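Local coordinates for putative calcium-regulated periplasmic protein (Bacteroides thetaiotaomicron, PDB 3DB7) that binds calcium ions and belongs to the PepSY-like family, but is of otherwise uncertain function, probably regulated by calcium in the periplasm, at residues 62-68 with 95-99; 80-85 with 114-120. Where two conformers were deposited one is given. Numbering follows the deposited sequence.

Contact 1 (62-68 with 95-99); sequences WEEVDCK and LKIER. With CA (calcium ion), chain C.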
loop_
_atom_site.group_PDB
_atom_site.type_symbol
_atom_site.label_atom_id
_atom_site.label_comp_id
_atom_site.label_asym_id
_atom_site.label_seq_id
_atom_site.Cartn_x
_atom_site.Cartn_y
_atom_site.Cartn_z
ATOM N N TRP A 62 10.157 8.424 9.963
ATOM C CA TRP A 62 9.898 7.839 8.649
ATOM C C TRP A 62 8.554 7.167 8.599
ATOM O O TRP A 62 8.135 6.510 9.577
ATOM C CB TRP A 62 11.011 6.883 8.218
ATOM C CG TRP A 62 11.137 5.607 8.962
ATOM C CD1 TRP A 62 11.901 5.376 10.061
ATOM C CD2 TRP A 62 10.496 4.350 8.636
ATOM N NE1 TRP A 62 11.774 4.042 10.454
ATOM C CE2 TRP A 62 10.927 3.407 9.582
ATOM C CE3 TRP A 62 9.583 3.942 7.642
ATOM C CZ2 TRP A 62 10.494 2.091 9.568
ATOM C CZ3 TRP A 62 9.177 2.659 7.628
ATOM C CH2 TRP A 62 9.646 1.740 8.580
ATOM N N GLU A 63 7.907 7.291 7.432
ATOM C CA GLU A 63 6.644 6.588 7.161
ATOM C C GLU A 63 6.730 5.703 5.914
ATOM O O GLU A 63 5.963 4.744 5.798
ATOM C CB GLU A 63 5.479 7.552 7.023
ATOM C CG GLU A 63 5.028 8.130 8.341
ATOM C CD GLU A 63 3.850 9.078 8.280
ATOM O OE1 GLU A 63 3.819 9.957 7.405
ATOM O OE2 GLU A 63 3.023 8.983 9.219
ATOM N N GLU A 64 7.683 6.001 5.007
ATOM C CA GLU A 64 7.856 5.241 3.773
ATOM C C GLU A 64 9.285 5.260 3.410
ATOM O O GLU A 64 9.893 6.331 3.361
ATOM C CB GLU A 64 7.028 5.855 2.642
ATOM C CG GLU A 64 7.223 5.178 1.298
ATOM C CD GLU A 64 6.611 5.958 0.102
ATOM O OE1 GLU A 64 5.942 7.027 0.297
ATOM O OE2 GLU A 64 6.831 5.492 -1.024
ATOM N N VAL A 65 9.885 4.116 3.195
ATOM C CA VAL A 65 11.215 3.995 2.632
ATOM C C VAL A 65 11.080 3.170 1.366
ATOM O O VAL A 65 10.811 1.962 1.434
ATOM C CB VAL A 65 12.191 3.315 3.619
ATOM C CG1 VAL A 65 13.560 3.138 2.951
ATOM C CG2 VAL A 65 12.288 4.122 4.909
ATOM N N ASP A 66 11.198 3.825 0.205
ATOM C CA ASP A 66 11.021 3.165 -1.096
ATOM C C ASP A 66 12.361 3.072 -1.776
ATOM O O ASP A 66 12.884 4.063 -2.342
ATOM C CB ASP A 66 10.033 3.942 -1.974
ATOM C CG ASP A 66 9.763 3.261 -3.283
ATOM O OD1 ASP A 66 10.508 2.302 -3.584
ATOM O OD2 ASP A 66 8.811 3.677 -4.001
ATOM N N CYS A 67 12.951 1.898 -1.667
ATOM C CA CYS A 67 14.238 1.634 -2.256
ATOM C C CYS A 67 14.110 0.644 -3.388
ATOM O O CYS A 67 14.940 -0.228 -3.567
ATOM C CB CYS A 67 15.204 1.130 -1.185
ATOM S SG CYS A 67 15.717 2.392 -0.006
ATOM N N LYS A 68 13.139 0.885 -4.247
ATOM C CA LYS A 68 12.906 -0.059 -5.350
ATOM C C LYS A 68 14.070 -0.131 -6.322
ATOM O O LYS A 68 14.150 -1.100 -7.100
ATOM C CB LYS A 68 11.617 0.231 -6.087
ATOM C CG LYS A 68 11.666 1.509 -6.813
ATOM C CD LYS A 68 10.255 1.755 -7.432
ATOM C CE LYS A 68 10.064 3.190 -7.811
ATOM N NZ LYS A 68 9.710 4.025 -6.631
ATOM N N LEU A 95 12.002 -4.148 -1.081
ATOM C CA LEU A 95 12.109 -2.991 -1.937
ATOM C C LEU A 95 11.458 -1.737 -1.299
ATOM O O LEU A 95 11.887 -0.614 -1.613
ATOM C CB LEU A 95 11.509 -3.244 -3.333
ATOM C CG LEU A 95 12.226 -4.277 -4.159
ATOM C CD1 LEU A 95 11.747 -4.221 -5.599
ATOM C CD2 LEU A 95 13.757 -4.070 -4.101
ATOM N N LYS A 96 10.432 -1.921 -0.469
ATOM C CA LYS A 96 9.792 -0.813 0.198
ATOM C C LYS A 96 9.271 -1.271 1.535
ATOM O O LYS A 96 8.877 -2.424 1.691
ATOM C CB LYS A 96 8.620 -0.265 -0.642
ATOM C CG LYS A 96 7.888 0.904 -0.014
ATOM C CD LYS A 96 6.974 1.555 -1.017
ATOM C CE LYS A 96 6.086 0.512 -1.637
ATOM N NZ LYS A 96 5.187 1.146 -2.678
ATOM N N ILE A 97 9.279 -0.355 2.497
ATOM C CA ILE A 97 8.628 -0.571 3.764
ATOM C C ILE A 97 7.890 0.704 4.128
ATOM O O ILE A 97 8.405 1.827 3.922
ATOM C CB ILE A 97 9.592 -1.029 4.874
ATOM C CG1 ILE A 97 8.845 -1.387 6.163
ATOM C CG2 ILE A 97 10.721 0.015 5.167
ATOM C CD1 ILE A 97 9.765 -2.105 7.199
ATOM N N GLU A 98 6.707 0.535 4.675
ATOM C CA GLU A 98 5.851 1.635 5.138
ATOM C C GLU A 98 5.311 1.315 6.487
ATOM O O GLU A 98 5.140 0.146 6.836
ATOM C CB GLU A 98 4.678 1.812 4.210
ATOM C CG GLU A 98 5.111 2.194 2.798
ATOM C CD GLU A 98 3.980 2.153 1.776
ATOM O OE1 GLU A 98 3.533 1.043 1.386
ATOM O OE2 GLU A 98 3.534 3.224 1.352
ATOM N N ARG A 99 4.954 2.358 7.248
ATOM C CA ARG A 99 4.330 2.136 8.540
ATOM C C ARG A 99 3.394 3.303 8.862
ATOM O O ARG A 99 3.618 4.437 8.382
ATOM C CB ARG A 99 5.377 1.963 9.630
ATOM C CG ARG A 99 6.123 3.210 9.929
ATOM C CD ARG A 99 7.121 3.030 11.086
ATOM N NE ARG A 99 7.939 4.235 11.210
ATOM C CZ ARG A 99 8.742 4.529 12.208
ATOM N NH1 ARG A 99 8.902 3.692 13.242
ATOM N NH2 ARG A 99 9.374 5.686 12.176
HETATM CA CA CA C . 4.019 7.944 1.107
HETATM O O HOH W 1 6.460 1.816 -4.970
HETATM O O HOH W 2 3.462 5.655 1.840
HETATM O O HOH W 3 4.299 7.986 3.506
#
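Arg99 NE (2.8 Å) and Arg99 NH2 (3.0 Å) both donate to Trp62 O, two of six hydrogen bonds that tie 62-68 to 95-99. The other four follow the ladder of an antiparallel beta pair, here two central strands of one long sheet. Val65 and Ile97 form the hydrogen-bonded pair, Val65 N donating to Ile97 O at 2.8 Å and Ile97 N to Val65 O at 3.0 Å; Glu64-Glu98 and Asp66-Lys96 flank it as non-hydrogen-bonded pairs. Arg99 N to Glu63 O (3.0 Å) and Cys67 N to Leu95 O (2.7 Å) extend the ladder. Both strands carry a classic beta bulge on their other edges: Glu63 and Glu64 face Glu55, Leu95 and Lys96 face Lys107.

On the face bearing Glu64 and Asp66, charge dominates. Glu64 OE1 binds calcium at 2.3 Å and also accepts a hydrogen bond from Lys53; Glu55 of the same chain and Asp124 and Asp126 of the second subunit share the ion, so the site bridges the dimer. Glu98 joins at second hand, its OE2 accepting from a calcium-bound water. Farther along, Asp66 OD1 receives Lys68 N in an Asx turn while Asp66 OD2 makes a salt bridge with Lys68 NZ (2.8 Å), and a water links Asp66 OD2 to Lys96 NZ.

The other face is apolar: Val65 CB and Trp62 CZ3 each lie 3.9 Å from Ile97 CG2. Where strand 62-66 begins and 95-99 ends, the Arg99 guanidinium stacks flat on the indole in a cation-pi contact, with Arg99 CD 3.8 Å from the centroid of the Trp62 six-membered ring.

Contact 2 (80-85 with 114-120); sequences AIQKYV and LKFDLKF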
loop_
_atom_site.group_PDB
_atom_site.type_symbol
_atom_site.label_atom_id
_atom_site.label_comp_id
_atom_site.label_asym_id
_atom_site.label_seq_id
_atom_site.Cartn_x
_atom_site.Cartn_y
_atom_site.Cartn_z
ATOM N N ALA A 80 11.624 -8.894 13.579
ATOM C CA ALA A 80 10.668 -9.984 13.384
ATOM C C ALA A 80 10.217 -10.025 11.925
ATOM O O ALA A 80 9.994 -11.080 11.346
ATOM C CB ALA A 80 9.409 -9.833 14.268
ATOM N N ILE A 81 10.165 -8.854 11.293
ATOM C CA ILE A 81 9.739 -8.803 9.876
ATOM C C ILE A 81 10.894 -9.329 8.985
ATOM O O ILE A 81 10.705 -10.112 8.065
ATOM C CB ILE A 81 9.322 -7.402 9.473
ATOM C CG1 ILE A 81 8.011 -7.047 10.192
ATOM C CG2 ILE A 81 9.180 -7.258 7.952
ATOM C CD1 ILE A 81 7.479 -5.584 9.977
ATOM N N GLN A 82 12.124 -8.954 9.326
ATOM C CA GLN A 82 13.309 -9.400 8.579
ATOM C C GLN A 82 13.443 -10.922 8.645
ATOM O O GLN A 82 13.758 -11.606 7.677
ATOM C CB GLN A 82 14.539 -8.684 9.110
ATOM C CG GLN A 82 15.840 -9.175 8.526
ATOM C CD GLN A 82 16.032 -8.884 7.048
ATOM O OE1 GLN A 82 15.116 -8.386 6.354
ATOM N NE2 GLN A 82 17.220 -9.222 6.541
ATOM N N LYS A 83 13.129 -11.486 9.813
ATOM C CA LYS A 83 13.183 -12.914 9.971
ATOM C C LYS A 83 12.093 -13.574 9.162
ATOM O O LYS A 83 12.375 -14.552 8.509
ATOM C CB LYS A 83 13.088 -13.366 11.427
ATOM C CG LYS A 83 13.184 -14.865 11.586
ATOM C CD LYS A 83 13.365 -15.313 12.989
ATOM C CE LYS A 83 13.282 -16.790 13.103
ATOM N NZ LYS A 83 13.513 -17.306 14.530
ATOM N N TYR A 84 10.861 -13.037 9.173
ATOM C CA TYR A 84 9.793 -13.623 8.368
ATOM C C TYR A 84 10.178 -13.631 6.881
ATOM O O TYR A 84 9.979 -14.613 6.165
ATOM C CB TYR A 84 8.445 -12.845 8.588
ATOM C CG TYR A 84 7.278 -13.522 7.978
ATOM C CD1 TYR A 84 6.592 -14.453 8.692
ATOM C CD2 TYR A 84 6.950 -13.318 6.637
ATOM C CE1 TYR A 84 5.588 -15.180 8.117
ATOM C CE2 TYR A 84 5.923 -14.009 6.090
ATOM C CZ TYR A 84 5.254 -14.950 6.835
ATOM O OH TYR A 84 4.252 -15.745 6.269
ATOM N N VAL A 85 10.705 -12.507 6.425
ATOM C CA VAL A 85 11.042 -12.363 5.010
ATOM C C VAL A 85 12.173 -13.297 4.602
ATOM O O VAL A 85 12.096 -14.018 3.625
ATOM C CB VAL A 85 11.355 -10.911 4.619
ATOM C CG1 VAL A 85 11.950 -10.861 3.227
ATOM C CG2 VAL A 85 10.099 -9.989 4.764
ATOM N N LEU A 114 3.450 -7.857 2.023
ATOM C CA LEU A 114 3.098 -8.398 3.316
ATOM C C LEU A 114 2.684 -7.269 4.220
ATOM O O LEU A 114 3.207 -6.171 4.094
ATOM C CB LEU A 114 4.338 -9.068 3.941
ATOM C CG LEU A 114 5.074 -10.133 3.120
ATOM C CD1 LEU A 114 6.342 -10.535 3.842
ATOM C CD2 LEU A 114 4.163 -11.309 2.824
ATOM N N LYS A 115 1.734 -7.515 5.084
ATOM C CA LYS A 115 1.356 -6.548 6.122
ATOM C C LYS A 115 1.458 -7.222 7.456
ATOM O O LYS A 115 1.088 -8.385 7.622
ATOM C CB LYS A 115 -0.064 -6.054 5.873
ATOM C CG LYS A 115 -0.174 -5.161 4.649
ATOM C CD LYS A 115 -1.625 -4.689 4.353
ATOM C CE LYS A 115 -2.150 -3.839 5.418
ATOM N NZ LYS A 115 -3.584 -3.330 5.085
ATOM N N PHE A 116 1.912 -6.443 8.426
ATOM C CA PHE A 116 2.089 -6.906 9.818
ATOM C C PHE A 116 1.424 -5.875 10.736
ATOM O O PHE A 116 1.506 -4.646 10.479
ATOM C CB PHE A 116 3.555 -7.014 10.187
ATOM C CG PHE A 116 4.311 -7.951 9.334
ATOM C CD1 PHE A 116 4.817 -7.545 8.097
ATOM C CD2 PHE A 116 4.554 -9.253 9.765
ATOM C CE1 PHE A 116 5.530 -8.435 7.305
ATOM C CE2 PHE A 116 5.285 -10.122 8.990
ATOM C CZ PHE A 116 5.765 -9.724 7.770
ATOM N N ASP A 117 0.858 -6.317 11.842
ATOM C CA ASP A 117 0.444 -5.364 12.862
ATOM C C ASP A 117 1.688 -4.859 13.597
ATOM O O ASP A 117 2.830 -5.231 13.295
ATOM C CB ASP A 117 -0.670 -5.956 13.774
ATOM C CG ASP A 117 -0.170 -7.042 14.726
ATOM O OD1 ASP A 117 1.059 -7.202 14.894
ATOM O OD2 ASP A 117 -1.051 -7.767 15.294
ATOM N N LEU A 118 1.458 -3.957 14.540
ATOM C CA LEU A 118 2.581 -3.292 15.199
ATOM C C LEU A 118 3.294 -4.218 16.175
ATOM O O LEU A 118 4.381 -3.859 16.695
ATOM C CB LEU A 118 2.145 -1.946 15.836
ATOM C CG LEU A 118 1.758 -0.838 14.843
ATOM C CD1 LEU A 118 1.569 0.527 15.570
ATOM C CD2 LEU A 118 2.756 -0.705 13.739
ATOM N N LYS A 119 2.703 -5.376 16.443
ATOM C CA LYS A 119 3.373 -6.402 17.222
ATOM C C LYS A 119 3.985 -7.469 16.315
ATOM O O LYS A 119 4.370 -8.535 16.761
ATOM C CB LYS A 119 2.415 -7.013 18.249
ATOM C CG LYS A 119 1.923 -5.989 19.270
ATOM C CD LYS A 119 0.698 -6.481 20.007
ATOM C CE LYS A 119 0.055 -5.385 20.875
ATOM N NZ LYS A 119 -1.379 -5.705 21.122
ATOM N N PHE A 120 4.014 -7.147 15.028
ATOM C CA PHE A 120 4.706 -7.958 14.001
ATOM C C PHE A 120 4.023 -9.274 13.712
ATOM O O PHE A 120 4.628 -10.207 13.168
ATOM C CB PHE A 120 6.224 -8.164 14.297
ATOM C CG PHE A 120 6.881 -6.964 14.840
ATOM C CD1 PHE A 120 7.032 -5.844 14.081
ATOM C CD2 PHE A 120 7.294 -6.953 16.156
ATOM C CE1 PHE A 120 7.614 -4.682 14.654
ATOM C CE2 PHE A 120 7.890 -5.820 16.698
ATOM C CZ PHE A 120 8.055 -4.709 15.941
#
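Phe116 and Ile81 lose more surface here than any other residues of the two segments, and they touch each other directly. Ile81 CG1 sits over the face of the Phe116 ring, 3.8 Å from its centroid and close to the ring normal, a CH-pi contact; Ile81 CD1 approaches Phe116 CD1 at 3.8 Å and Phe120 CD1 at 4.1 Å, so one isoleucine spans both phenylalanines. The edge of Phe116 points at the face of Tyr84 in an offset edge-to-face pair, centroids 5.7 Å apart and planes at 78°.

This is the helix-on-sheet packing of an alpha+beta fold: the axis of 80-85 runs at 145° to that of 114-117, 10.8 Å away at closest approach, with no hydrogen bond between the segments. Ile81 also reaches Tyr104 and Val106 of strand 103-108, while Tyr84 leans on Leu122 and Ile125 of strand 122-126.

Phe120 comes next in buried area. A type I turn from Asp117 to Phe120, closed by Phe120 N to Asp117 O at 2.8 Å, brings its side chain back to the start of 80-85, where Phe120 CB meets Ala80 CB at 3.6 Å. Toward the other end, Leu114 CD1 touches both Tyr84 CD2 (4.0 Å) and Val85 CG2 (3.9 Å).

Overall arrangement
The two contacts illustrate how one antiparallel sheet is built within itself and covered from outside. Contact 1 lies at the middle of the chain, about 2 Å from its centre, whereas contact 2 sits about 15 Å from that point, toward the C-terminal end of the sheet; their centres are 14 Å apart and their nearest atoms about 5 Å, without touching. The segments alternate in sequence: helix 79-88 is inserted between the strands that contact 1 pairs, and strand 103-108 separates 94-99 from 113-117. Calcium is bound directly in contact 1, through Glu64, while in contact 2 the side chain of Leu114 stays about 9 Å from a calcium ion.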